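Side-chain contacts in glutathione S-transferase 2 (Onchocerca volvulus, PDB 1TU7), which conjugates reduced glutathione to electrophilic compounds and appears to play a central part in the parasite's detoxification system: residues V61-I66 against G93-H98; L13-R18 against L154-D159. All coordinates share one frame; numbering follows the deposited sequence.

Contact 1: V61-I66 against G93-H98. With GSH (glutathione), chain C; GSH (glutathione), chain E.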
ATOM      1  N   VAL A  61     -12.001  -4.870  -3.450  1.00 11.69           N
ATOM      2  CA  VAL A  61     -11.017  -5.415  -2.546  1.00 11.93           C
ATOM      3  C   VAL A  61      -9.814  -4.455  -2.465  1.00 11.85           C
ATOM      4  O   VAL A  61      -9.809  -3.415  -3.134  1.00 12.66           O
ATOM      5  CB  VAL A  61     -10.601  -6.871  -2.912  1.00 12.31           C
ATOM      6  CG1 VAL A  61     -11.784  -7.798  -2.788  1.00 12.59           C
ATOM      7  CG2 VAL A  61      -9.975  -6.977  -4.305  1.00 12.48           C
ATOM      8  N   GLN A  62      -8.859  -4.804  -1.594  1.00 11.45           N
ATOM      9  CA  GLN A  62      -7.663  -4.034  -1.259  1.00 11.77           C
ATOM     10  C   GLN A  62      -8.007  -2.949  -0.262  1.00 11.39           C
ATOM     11  O   GLN A  62      -8.611  -1.944  -0.593  1.00 11.70           O
ATOM     12  CB  GLN A  62      -6.927  -3.490  -2.485  1.00 11.06           C
ATOM     13  CG  GLN A  62      -6.271  -4.587  -3.308  1.00 11.07           C
ATOM     14  CD  GLN A  62      -5.054  -5.225  -2.685  1.00 12.39           C
ATOM     15  OE1 GLN A  62      -4.551  -6.266  -3.186  1.00 16.17           O
ATOM     16  NE2 GLN A  62      -4.559  -4.643  -1.644  1.00 10.53           N
ATOM     17  N   SER A  63      -7.561  -3.155   0.974  1.00 11.98           N
ATOM     18  CA  SER A  63      -7.914  -2.279   2.062  1.00 11.99           C
ATOM     19  C   SER A  63      -7.605  -0.821   1.764  1.00 10.84           C
ATOM     20  O   SER A  63      -8.398   0.039   2.105  1.00 11.72           O
ATOM     21  CB  SER A  63      -7.238  -2.702   3.358  1.00 11.87           C
ATOM     22  OG  SER A  63      -5.815  -2.638   3.286  1.00 13.65           O
ATOM     23  N   GLY A  64      -6.467  -0.516   1.139  1.00 11.68           N
ATOM     24  CA  GLY A  64      -6.161   0.866   0.837  1.00 11.81           C
ATOM     25  C   GLY A  64      -7.057   1.482  -0.208  1.00 11.97           C
ATOM     26  O   GLY A  64      -7.424   2.653  -0.149  1.00 12.57           O
ATOM     27  N   ALA A  65      -7.436   0.682  -1.201  1.00 11.56           N
ATOM     28  CA  ALA A  65      -8.355   1.153  -2.241  1.00 11.58           C
ATOM     29  C   ALA A  65      -9.754   1.374  -1.674  1.00 11.13           C
ATOM     30  O   ALA A  65     -10.429   2.314  -2.040  1.00 12.54           O
ATOM     31  CB  ALA A  65      -8.422   0.174  -3.410  1.00 12.21           C
ATOM     32  N   ILE A  66     -10.160   0.511  -0.748  1.00 12.34           N
ATOM     33  CA  ILE A  66     -11.448   0.653  -0.079  1.00 11.84           C
ATOM     34  C   ILE A  66     -11.466   1.957   0.695  1.00 12.46           C
ATOM     35  O   ILE A  66     -12.401   2.756   0.583  1.00 11.63           O
ATOM     36  CB  ILE A  66     -11.723  -0.554   0.862  1.00 11.27           C
ATOM     37  CG1 ILE A  66     -11.911  -1.857   0.077  1.00 11.68           C
ATOM     38  CG2 ILE A  66     -12.940  -0.255   1.746  1.00 11.19           C
ATOM     39  CD1 ILE A  66     -11.828  -3.122   0.920  1.00 12.57           C
ATOM     40  N   GLY A  93       2.825   5.087   5.681  1.00 12.05           N
ATOM     41  CA  GLY A  93       3.730   4.868   6.796  1.00 12.83           C
ATOM     42  C   GLY A  93       3.101   4.021   7.873  1.00 13.04           C
ATOM     43  O   GLY A  93       3.743   3.174   8.453  1.00 12.55           O
ATOM     44  N   VAL A  94       1.822   4.236   8.151  1.00 11.83           N
ATOM     45  CA  VAL A  94       1.128   3.418   9.145  1.00 12.16           C
ATOM     46  C   VAL A  94       1.102   1.975   8.703  1.00 12.28           C
ATOM     47  O   VAL A  94       1.353   1.074   9.496  1.00 12.39           O
ATOM     48  CB  VAL A  94      -0.298   3.960   9.402  1.00 12.10           C
ATOM     49  CG1 VAL A  94      -1.060   3.053  10.341  1.00 11.81           C
ATOM     50  CG2 VAL A  94      -0.211   5.378   9.992  1.00 13.10           C
ATOM     51  N   ARG A  95       0.831   1.766   7.421  1.00 12.59           N
ATOM     52  CA  ARG A  95       0.797   0.399   6.884  1.00 13.51           C
ATOM     53  C   ARG A  95       2.155  -0.269   7.002  1.00 13.08           C
ATOM     54  O   ARG A  95       2.229  -1.479   7.299  1.00 14.20           O
ATOM     55  CB  ARG A  95       0.303   0.415   5.451  1.00 14.53           C
ATOM     56  CG  ARG A  95      -1.147   0.755   5.362  1.00 16.38           C
ATOM     57  CD  ARG A  95      -1.602   1.095   3.987  1.00 21.73           C
ATOM     58  NE  ARG A  95      -1.659  -0.081   3.144  1.00 22.89           N
ATOM     59  CZ  ARG A  95      -2.772  -0.799   2.905  1.00 24.23           C
ATOM     60  NH1 ARG A  95      -3.936  -0.490   3.459  1.00 22.99           N
ATOM     61  NH2 ARG A  95      -2.693  -1.851   2.108  1.00 23.48           N
ATOM     62  N   ASP A  96       3.231   0.473   6.827  1.00 13.49           N
ATOM     63  CA  ASP A  96       4.566  -0.107   7.001  1.00 14.42           C
ATOM     64  C   ASP A  96       4.776  -0.572   8.446  1.00 15.14           C
ATOM     65  O   ASP A  96       5.369  -1.633   8.679  1.00 15.16           O
ATOM     66  CB  ASP A  96       5.674   0.844   6.640  1.00 14.26           C
ATOM     67  CG  ASP A  96       5.919   0.960   5.178  1.00 17.93           C
ATOM     68  OD1 ASP A  96       5.522   0.074   4.410  1.00 21.41           O
ATOM     69  OD2 ASP A  96       6.486   1.960   4.753  1.00 18.98           O
ATOM     70  N   LEU A  97       4.347   0.223   9.432  1.00 13.49           N
ATOM     71  CA  LEU A  97       4.459  -0.212  10.815  1.00 14.01           C
ATOM     72  C   LEU A  97       3.629  -1.461  10.992  1.00 13.48           C
ATOM     73  O   LEU A  97       4.050  -2.382  11.675  1.00 14.03           O
ATOM     74  CB  LEU A  97       4.043   0.873  11.791  1.00 13.35           C
ATOM     75  CG  LEU A  97       4.106   0.478  13.263  1.00 14.36           C
ATOM     76  CD1 LEU A  97       5.475  -0.043  13.636  1.00 15.25           C
ATOM     77  CD2 LEU A  97       3.713   1.669  14.127  1.00 15.92           C
ATOM     78  N   HIS A  98       2.445  -1.521  10.388  1.00 13.20           N
ATOM     79  CA  HIS A  98       1.591  -2.667  10.545  1.00 13.39           C
ATOM     80  C   HIS A  98       2.221  -3.929   9.969  1.00 13.50           C
ATOM     81  O   HIS A  98       2.035  -5.013  10.524  1.00 14.21           O
ATOM     82  CB  HIS A  98       0.222  -2.408   9.903  1.00 13.55           C
ATOM     83  CG  HIS A  98      -0.807  -3.366  10.383  1.00 14.94           C
ATOM     84  ND1 HIS A  98      -1.339  -3.274  11.644  1.00 20.78           N
ATOM     85  CD2 HIS A  98      -1.334  -4.487   9.831  1.00 15.41           C
ATOM     86  CE1 HIS A  98      -2.200  -4.260  11.825  1.00 21.26           C
ATOM     87  NE2 HIS A  98      -2.232  -4.995  10.734  1.00 17.51           N
TER
HETATM   88  N1  GSH C1001      -2.970  -5.921   0.336  1.00 15.23           N
HETATM   89  CA1 GSH C1001      -4.091  -6.570   0.898  1.00 13.87           C
HETATM   90  C1  GSH C1001      -5.092  -5.641   1.441  1.00 13.13           C
HETATM   91  O11 GSH C1001      -4.557  -4.566   2.050  1.00 12.86           O
HETATM   92  O12 GSH C1001      -6.373  -5.733   1.501  1.00 12.49           O
HETATM   93  CB1 GSH C1001      -3.937  -7.770   1.732  1.00 13.87           C
HETATM   94  CG1 GSH C1001      -5.132  -8.668   1.919  1.00 14.43           C
HETATM   95  CD1 GSH C1001      -4.778  -9.872   2.778  1.00 15.57           C
HETATM   96  OE1 GSH C1001      -3.475 -10.114   3.057  1.00 16.51           O
HETATM   97  N2  GSH C1001      -5.755 -10.609   3.231  1.00 14.95           N
HETATM   98  CA2 GSH C1001      -5.562 -11.755   4.122  1.00 19.79           C
HETATM   99  C2  GSH C1001      -6.428 -12.860   3.658  1.00 19.60           C
HETATM  100  O2  GSH C1001      -7.597 -12.599   2.975  1.00 16.39           O
HETATM  101  CB2 GSH C1001      -5.987 -11.413   5.547  1.00 22.82           C
HETATM  102  SG2 GSH C1001      -4.791 -10.325   6.351  1.00 29.65           S
HETATM  103  N3  GSH C1001      -6.065 -14.110   3.893  1.00 21.94           N
HETATM  104  CA3 GSH C1001      -6.939 -15.160   3.444  1.00 23.29           C
HETATM  105  C3  GSH C1001      -6.257 -16.036   2.445  1.00 25.11           C
HETATM  106  O31 GSH C1001      -5.300 -15.636   1.632  1.00 24.58           O
HETATM  107  O32 GSH C1001      -6.693 -17.366   2.394  1.00 27.04           O
HETATM  108  N1  GSH E1002       6.340   1.419   1.923  1.00 13.76           N
HETATM  109  CA1 GSH E1002       7.576   1.903   1.420  1.00 12.92           C
HETATM  110  C1  GSH E1002       7.464   2.518   0.118  1.00 13.48           C
HETATM  111  O11 GSH E1002       8.075   3.510  -0.360  1.00 12.36           O
HETATM  112  O12 GSH E1002       6.672   1.833  -0.704  1.00 13.28           O
HETATM  113  CB1 GSH E1002       8.824   1.111   1.661  1.00 12.83           C
HETATM  114  CG1 GSH E1002      10.145   1.868   1.465  1.00 12.94           C
HETATM  115  CD1 GSH E1002      11.336   0.964   1.691  1.00 15.85           C
HETATM  116  OE1 GSH E1002      11.147  -0.290   2.187  1.00 17.52           O
HETATM  117  N2  GSH E1002      12.521   1.462   1.408  1.00 17.22           N
HETATM  118  CA2 GSH E1002      13.744   0.677   1.471  1.00 19.13           C
HETATM  119  C2  GSH E1002      14.747   1.495   2.200  1.00 19.81           C
HETATM  120  O2  GSH E1002      14.728   2.847   2.045  1.00 16.92           O
HETATM  121  CB2 GSH E1002      14.305   0.446   0.082  1.00 21.61           C
HETATM  122  SG2 GSH E1002      13.254  -0.632  -0.912  1.00 28.60           S
HETATM  123  N3  GSH E1002      15.653   0.912   2.944  1.00 21.54           N
HETATM  124  CA3 GSH E1002      16.769   1.678   3.484  1.00 22.48           C
HETATM  125  C3  GSH E1002      16.707   1.733   4.987  1.00 24.06           C
HETATM  126  O31 GSH E1002      17.819   2.226   5.710  1.00 25.37           O
HETATM  127  O32 GSH E1002      15.649   1.346   5.661  1.00 24.78           O

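Contact 2: L13-R18 against L154-D159. With GSH (glutathione), chain C.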
ATOM      1  N   LEU A  13      -6.833  -6.108   9.028  1.00 12.76           N
ATOM      2  CA  LEU A  13      -6.807  -5.078   7.991  1.00 13.31           C
ATOM      3  C   LEU A  13      -8.100  -4.359   7.824  1.00 13.62           C
ATOM      4  O   LEU A  13      -8.124  -3.277   7.229  1.00 15.38           O
ATOM      5  CB  LEU A  13      -6.447  -5.711   6.644  1.00 13.94           C
ATOM      6  CG  LEU A  13      -5.078  -6.370   6.561  1.00 16.54           C
ATOM      7  CD1 LEU A  13      -4.949  -7.037   5.214  1.00 16.19           C
ATOM      8  CD2 LEU A  13      -3.964  -5.354   6.788  1.00 19.26           C
ATOM      9  N   ALA A  14      -9.190  -4.938   8.303  1.00 12.64           N
ATOM     10  CA  ALA A  14     -10.514  -4.348   8.142  1.00 12.94           C
ATOM     11  C   ALA A  14     -10.748  -3.243   9.118  1.00 12.30           C
ATOM     12  O   ALA A  14     -11.597  -2.413   8.846  1.00 11.86           O
ATOM     13  CB  ALA A  14     -11.602  -5.375   8.295  1.00 13.75           C
ATOM     14  N   GLU A  15     -10.069  -3.247  10.263  1.00 11.78           N
ATOM     15  CA  GLU A  15     -10.529  -2.405  11.349  1.00 11.01           C
ATOM     16  C   GLU A  15     -10.486  -0.920  10.997  1.00 11.50           C
ATOM     17  O   GLU A  15     -11.408  -0.192  11.380  1.00 11.32           O
ATOM     18  CB  GLU A  15      -9.823  -2.702  12.650  1.00 11.53           C
ATOM     19  CG  GLU A  15     -10.536  -2.151  13.865  1.00 10.84           C
ATOM     20  CD  GLU A  15     -11.828  -2.864  14.173  1.00 12.34           C
ATOM     21  OE1 GLU A  15     -12.125  -3.908  13.576  1.00 13.08           O
ATOM     22  OE2 GLU A  15     -12.555  -2.354  15.051  1.00 13.82           O
ATOM     23  N   PRO A  16      -9.475  -0.399  10.302  1.00 11.34           N
ATOM     24  CA  PRO A  16      -9.526   1.031   9.960  1.00 10.94           C
ATOM     25  C   PRO A  16     -10.734   1.378   9.125  1.00 11.32           C
ATOM     26  O   PRO A  16     -11.253   2.502   9.242  1.00 11.82           O
ATOM     27  CB  PRO A  16      -8.230   1.281   9.230  1.00 11.73           C
ATOM     28  CG  PRO A  16      -7.330   0.244   9.794  1.00 11.85           C
ATOM     29  CD  PRO A  16      -8.174  -1.002   9.932  1.00 11.82           C
ATOM     30  N   ILE A  17     -11.171   0.448   8.266  1.00 10.88           N
ATOM     31  CA  ILE A  17     -12.380   0.667   7.459  1.00 10.88           C
ATOM     32  C   ILE A  17     -13.624   0.663   8.346  1.00 11.44           C
ATOM     33  O   ILE A  17     -14.496   1.513   8.231  1.00 11.91           O
ATOM     34  CB  ILE A  17     -12.470  -0.342   6.325  1.00 11.02           C
ATOM     35  CG1 ILE A  17     -11.239  -0.257   5.389  1.00 11.83           C
ATOM     36  CG2 ILE A  17     -13.771  -0.162   5.574  1.00 10.84           C
ATOM     37  CD1 ILE A  17     -10.971  -1.545   4.650  1.00 12.40           C
ATOM     38  N   ARG A  18     -13.735  -0.318   9.223  1.00 11.36           N
ATOM     39  CA  ARG A  18     -14.835  -0.334  10.183  1.00 11.17           C
ATOM     40  C   ARG A  18     -14.877   0.958  10.973  1.00 11.74           C
ATOM     41  O   ARG A  18     -15.932   1.535  11.173  1.00 12.22           O
ATOM     42  CB  ARG A  18     -14.676  -1.510  11.127  1.00 11.54           C
ATOM     43  CG  ARG A  18     -14.866  -2.859  10.488  1.00 12.45           C
ATOM     44  CD  ARG A  18     -14.792  -3.966  11.450  1.00 13.03           C
ATOM     45  NE  ARG A  18     -14.842  -5.301  10.847  1.00 12.74           N
ATOM     46  CZ  ARG A  18     -13.941  -6.240  11.043  1.00 12.56           C
ATOM     47  NH1 ARG A  18     -12.854  -6.011  11.734  1.00 13.47           N
ATOM     48  NH2 ARG A  18     -14.121  -7.438  10.490  1.00 13.04           N
ATOM     49  N   LEU A 154      -4.192   5.472  11.685  1.00 11.21           N
ATOM     50  CA  LEU A 154      -3.257   5.782  12.767  1.00 11.11           C
ATOM     51  C   LEU A 154      -3.837   5.388  14.124  1.00 10.84           C
ATOM     52  O   LEU A 154      -3.149   4.826  14.971  1.00 11.67           O
ATOM     53  CB  LEU A 154      -2.849   7.251  12.740  1.00 11.76           C
ATOM     54  CG  LEU A 154      -1.878   7.678  13.853  1.00 11.80           C
ATOM     55  CD1 LEU A 154      -0.567   6.950  13.773  1.00 13.58           C
ATOM     56  CD2 LEU A 154      -1.653   9.174  13.749  1.00 13.23           C
ATOM     57  N   PHE A 155      -5.097   5.741  14.356  1.00 11.69           N
ATOM     58  CA  PHE A 155      -5.772   5.390  15.591  1.00 11.83           C
ATOM     59  C   PHE A 155      -5.670   3.891  15.857  1.00 11.66           C
ATOM     60  O   PHE A 155      -5.267   3.455  16.942  1.00 11.80           O
ATOM     61  CB  PHE A 155      -7.236   5.842  15.551  1.00 11.64           C
ATOM     62  CG  PHE A 155      -8.056   5.393  16.738  1.00 11.83           C
ATOM     63  CD1 PHE A 155      -9.313   4.855  16.553  1.00 11.92           C
ATOM     64  CD2 PHE A 155      -7.588   5.540  18.034  1.00 13.85           C
ATOM     65  CE1 PHE A 155     -10.078   4.437  17.600  1.00 13.75           C
ATOM     66  CE2 PHE A 155      -8.358   5.144  19.104  1.00 13.33           C
ATOM     67  CZ  PHE A 155      -9.605   4.598  18.889  1.00 12.48           C
ATOM     68  N   GLU A 156      -6.032   3.078  14.888  1.00 10.94           N
ATOM     69  CA  GLU A 156      -5.990   1.644  15.081  1.00 12.02           C
ATOM     70  C   GLU A 156      -4.571   1.160  15.343  1.00 13.07           C
ATOM     71  O   GLU A 156      -4.347   0.345  16.220  1.00 12.58           O
ATOM     72  CB  GLU A 156      -6.591   0.932  13.863  1.00 11.82           C
ATOM     73  CG  GLU A 156      -6.494  -0.584  13.928  1.00 11.18           C
ATOM     74  CD  GLU A 156      -7.368  -1.273  14.959  1.00 11.84           C
ATOM     75  OE1 GLU A 156      -8.092  -0.571  15.711  1.00 13.57           O
ATOM     76  OE2 GLU A 156      -7.338  -2.540  14.966  1.00 12.14           O
ATOM     77  N   GLU A 157      -3.603   1.681  14.614  1.00 12.12           N
ATOM     78  CA  GLU A 157      -2.219   1.224  14.794  1.00 12.69           C
ATOM     79  C   GLU A 157      -1.719   1.568  16.177  1.00 12.64           C
ATOM     80  O   GLU A 157      -1.047   0.738  16.823  1.00 13.19           O
ATOM     81  CB  GLU A 157      -1.310   1.779  13.707  1.00 12.28           C
ATOM     82  CG  GLU A 157      -0.077   0.924  13.506  1.00 13.29           C
ATOM     83  CD  GLU A 157      -0.439  -0.435  12.984  1.00 16.74           C
ATOM     84  OE1 GLU A 157      -1.490  -0.622  12.330  1.00 16.81           O
ATOM     85  OE2 GLU A 157       0.359  -1.358  13.230  1.00 19.34           O
ATOM     86  N   LEU A 158      -2.034   2.753  16.671  1.00 12.39           N
ATOM     87  CA  LEU A 158      -1.654   3.133  18.034  1.00 12.19           C
ATOM     88  C   LEU A 158      -2.383   2.258  19.046  1.00 13.61           C
ATOM     89  O   LEU A 158      -1.806   1.864  20.057  1.00 13.36           O
ATOM     90  CB  LEU A 158      -1.971   4.594  18.297  1.00 12.76           C
ATOM     91  CG  LEU A 158      -1.152   5.569  17.449  1.00 13.41           C
ATOM     92  CD1 LEU A 158      -1.635   6.960  17.694  1.00 14.18           C
ATOM     93  CD2 LEU A 158       0.363   5.440  17.646  1.00 14.81           C
ATOM     94  N   ASP A 159      -3.643   1.947  18.799  1.00 12.83           N
ATOM     95  CA  ASP A 159      -4.433   1.181  19.746  1.00 12.77           C
ATOM     96  C   ASP A 159      -3.883  -0.235  19.865  1.00 13.25           C
ATOM     97  O   ASP A 159      -3.687  -0.745  20.957  1.00 12.94           O
ATOM     98  CB  ASP A 159      -5.889   1.180  19.326  1.00 12.46           C
ATOM     99  CG  ASP A 159      -6.793   0.763  20.435  1.00 13.43           C
ATOM    100  OD1 ASP A 159      -7.018   1.600  21.336  1.00 15.15           O
ATOM    101  OD2 ASP A 159      -7.265  -0.374  20.502  1.00 15.25           O
TER
HETATM  102  N1  GSH C1001      -2.970  -5.921   0.336  1.00 15.23           N
HETATM  103  CA1 GSH C1001      -4.091  -6.570   0.898  1.00 13.87           C
HETATM  104  C1  GSH C1001      -5.092  -5.641   1.441  1.00 13.13           C
HETATM  105  O11 GSH C1001      -4.557  -4.566   2.050  1.00 12.86           O
HETATM  106  O12 GSH C1001      -6.373  -5.733   1.501  1.00 12.49           O
HETATM  107  CB1 GSH C1001      -3.937  -7.770   1.732  1.00 13.87           C
HETATM  108  CG1 GSH C1001      -5.132  -8.668   1.919  1.00 14.43           C
HETATM  109  CD1 GSH C1001      -4.778  -9.872   2.778  1.00 15.57           C
HETATM  110  OE1 GSH C1001      -3.475 -10.114   3.057  1.00 16.51           O
HETATM  111  N2  GSH C1001      -5.755 -10.609   3.231  1.00 14.95           N
HETATM  112  CA2 GSH C1001      -5.562 -11.755   4.122  1.00 19.79           C
HETATM  113  C2  GSH C1001      -6.428 -12.860   3.658  1.00 19.60           C
HETATM  114  O2  GSH C1001      -7.597 -12.599   2.975  1.00 16.39           O
HETATM  115  CB2 GSH C1001      -5.987 -11.413   5.547  1.00 22.82           C
HETATM  116  SG2 GSH C1001      -4.791 -10.325   6.351  1.00 29.65           S
HETATM  117  N3  GSH C1001      -6.065 -14.110   3.893  1.00 21.94           N
HETATM  118  CA3 GSH C1001      -6.939 -15.160   3.444  1.00 23.29           C
HETATM  119  C3  GSH C1001      -6.257 -16.036   2.445  1.00 25.11           C
HETATM  120  O31 GSH C1001      -5.300 -15.636   1.632  1.00 24.58           O
HETATM  121  O32 GSH C1001      -6.693 -17.366   2.394  1.00 27.04           O

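Contact 1: V61-I66 against G93-H98
Ser63 and Arg95 meet in a small, polar interdomain contact, where the first turn of helix 63-73 in the thioredoxin-like N-terminal domain faces the middle of helix 81-107 in the helical C-terminal domain. The backbones stay well apart, with Gly64 CA and Arg95 CA 9.2 Å from each other, so the long arginine has to span the gap. Its chain bends about the CG-CD bond (chi3 72°) and brings NH1 to Ser63 OG at 2.9 Å with an N-H...O angle of 155°. The hydroxyl arrives at the edge of the guanidinium, close to its plane. Ser63 holds OG between its own backbone N and carbonyl carbon (chi1 63°), which directs it toward both Arg95 NH1 and the ligand; it accepts from the first and donates to O11 of glutathione, 2.6 Å from OG. Arg95 NH2 adds a longer bond of 3.3 Å to the same ligand oxygen, again at the guanidinium edge. The other carboxylate oxygen, O12, is taken by the backbone N of Ser63 at 2.9 Å. With Gln62 at the N-cap, Ser63 opens the helix, and its N and OG hold the glutamyl carboxylate at the helix start, where the helix dipole and the arginine would both be expected to stabilise its negative charge. One residue beyond Arg95, Asp96 OD1 and OD2 each receive a bond from the amine N1 of the second subunit's glutathione. By the dimer's symmetry, Asp96 of the second subunit reaches the glutathione bound here. A Gln-Ser pair after the last strand of the domain's sheet, its serine opening the SGAIL form of the SNAIL/TRAIL motif, is typical of the glutathione site of cytosolic transferases, here completed across the dimer interface.

Contact 2: L13-R18 against L154-D159
Helices 15-23 and 149-164 come close at Pro16 and Glu156, whose CA atoms lie 6.3 Å apart, in a buried contact near the centre of the chain. Of residues 154-159 only Glu156 touches the other segment, against Glu15 and Pro16. The two glutamate side chains cross at about a right angle, each bent at chi2 (70°), with carboxylate planes turned 37° from one another. What meets is therefore methylene against carboxylate: Glu156 OE2 rests 3.4 Å from Glu15 CB, and Glu156 OE1 is equally far, 3.4 Å, from Glu15 CG. Pro16 adds a nonpolar contact through its ring atom CG, 4.2 Å from Glu156 CB. The like charges keep some distance, 4.9 Å between Glu15 OE2 and Glu156 OE1, and the end of Glu15 leads away from Glu156, toward Arg18. There Arg18 NH1 meets Glu15 OE1 nearly along the C-O axis, in a salt bridge of 2.9 Å and 153° that lies near the guanidinium plane, while Ala14 CB covers one face of that group. The remaining oxygen of Glu15, OE2, is paired with Arg195 and Tyr191, and Glu156 OE1 forms a salt bridge with Arg11, which also pairs with Asp159. Positive partners thus probably offset the repulsion that two buried carboxylates would otherwise feel. At the beginning of the N-terminal segment, Leu13 turns from this interface to the ligand, placing CD1 3.5 Å from the glutathione sulfur SG2, and its backbone N is hydrogen-bonded to the hydroxyl of Tyr7. The first helix of the thioredoxin-like domain thereby packs on a core helix of the C-terminal bundle, the interdomain seam of the glutathione transferase fold, right beside the site that holds the thiol.

How the contacts relate
Both contacts join the thioredoxin-like domain to the helical one, and their centres lie 10 Å apart. Along the chain the order is 13-18, 61-66, 93-98, 154-159, so the chain between the two segments of contact 2 contains both segments of contact 1. Each domain contributes two neighbouring helices, 15-23 and 63-73 from the first, 81-107 and 149-164 from the second. These pairs touch as well: Ile66 CG2 packs on Ile17 CD1 at 3.7 Å, and His98 ND1 probably hydrogen-bonds Glu157 OE1 at 2.7 Å. One glutathione has its glutamyl carboxylate at contact 1 and its sulfur beside Leu13 of contact 2, so the ligand lies along the seam between the domains.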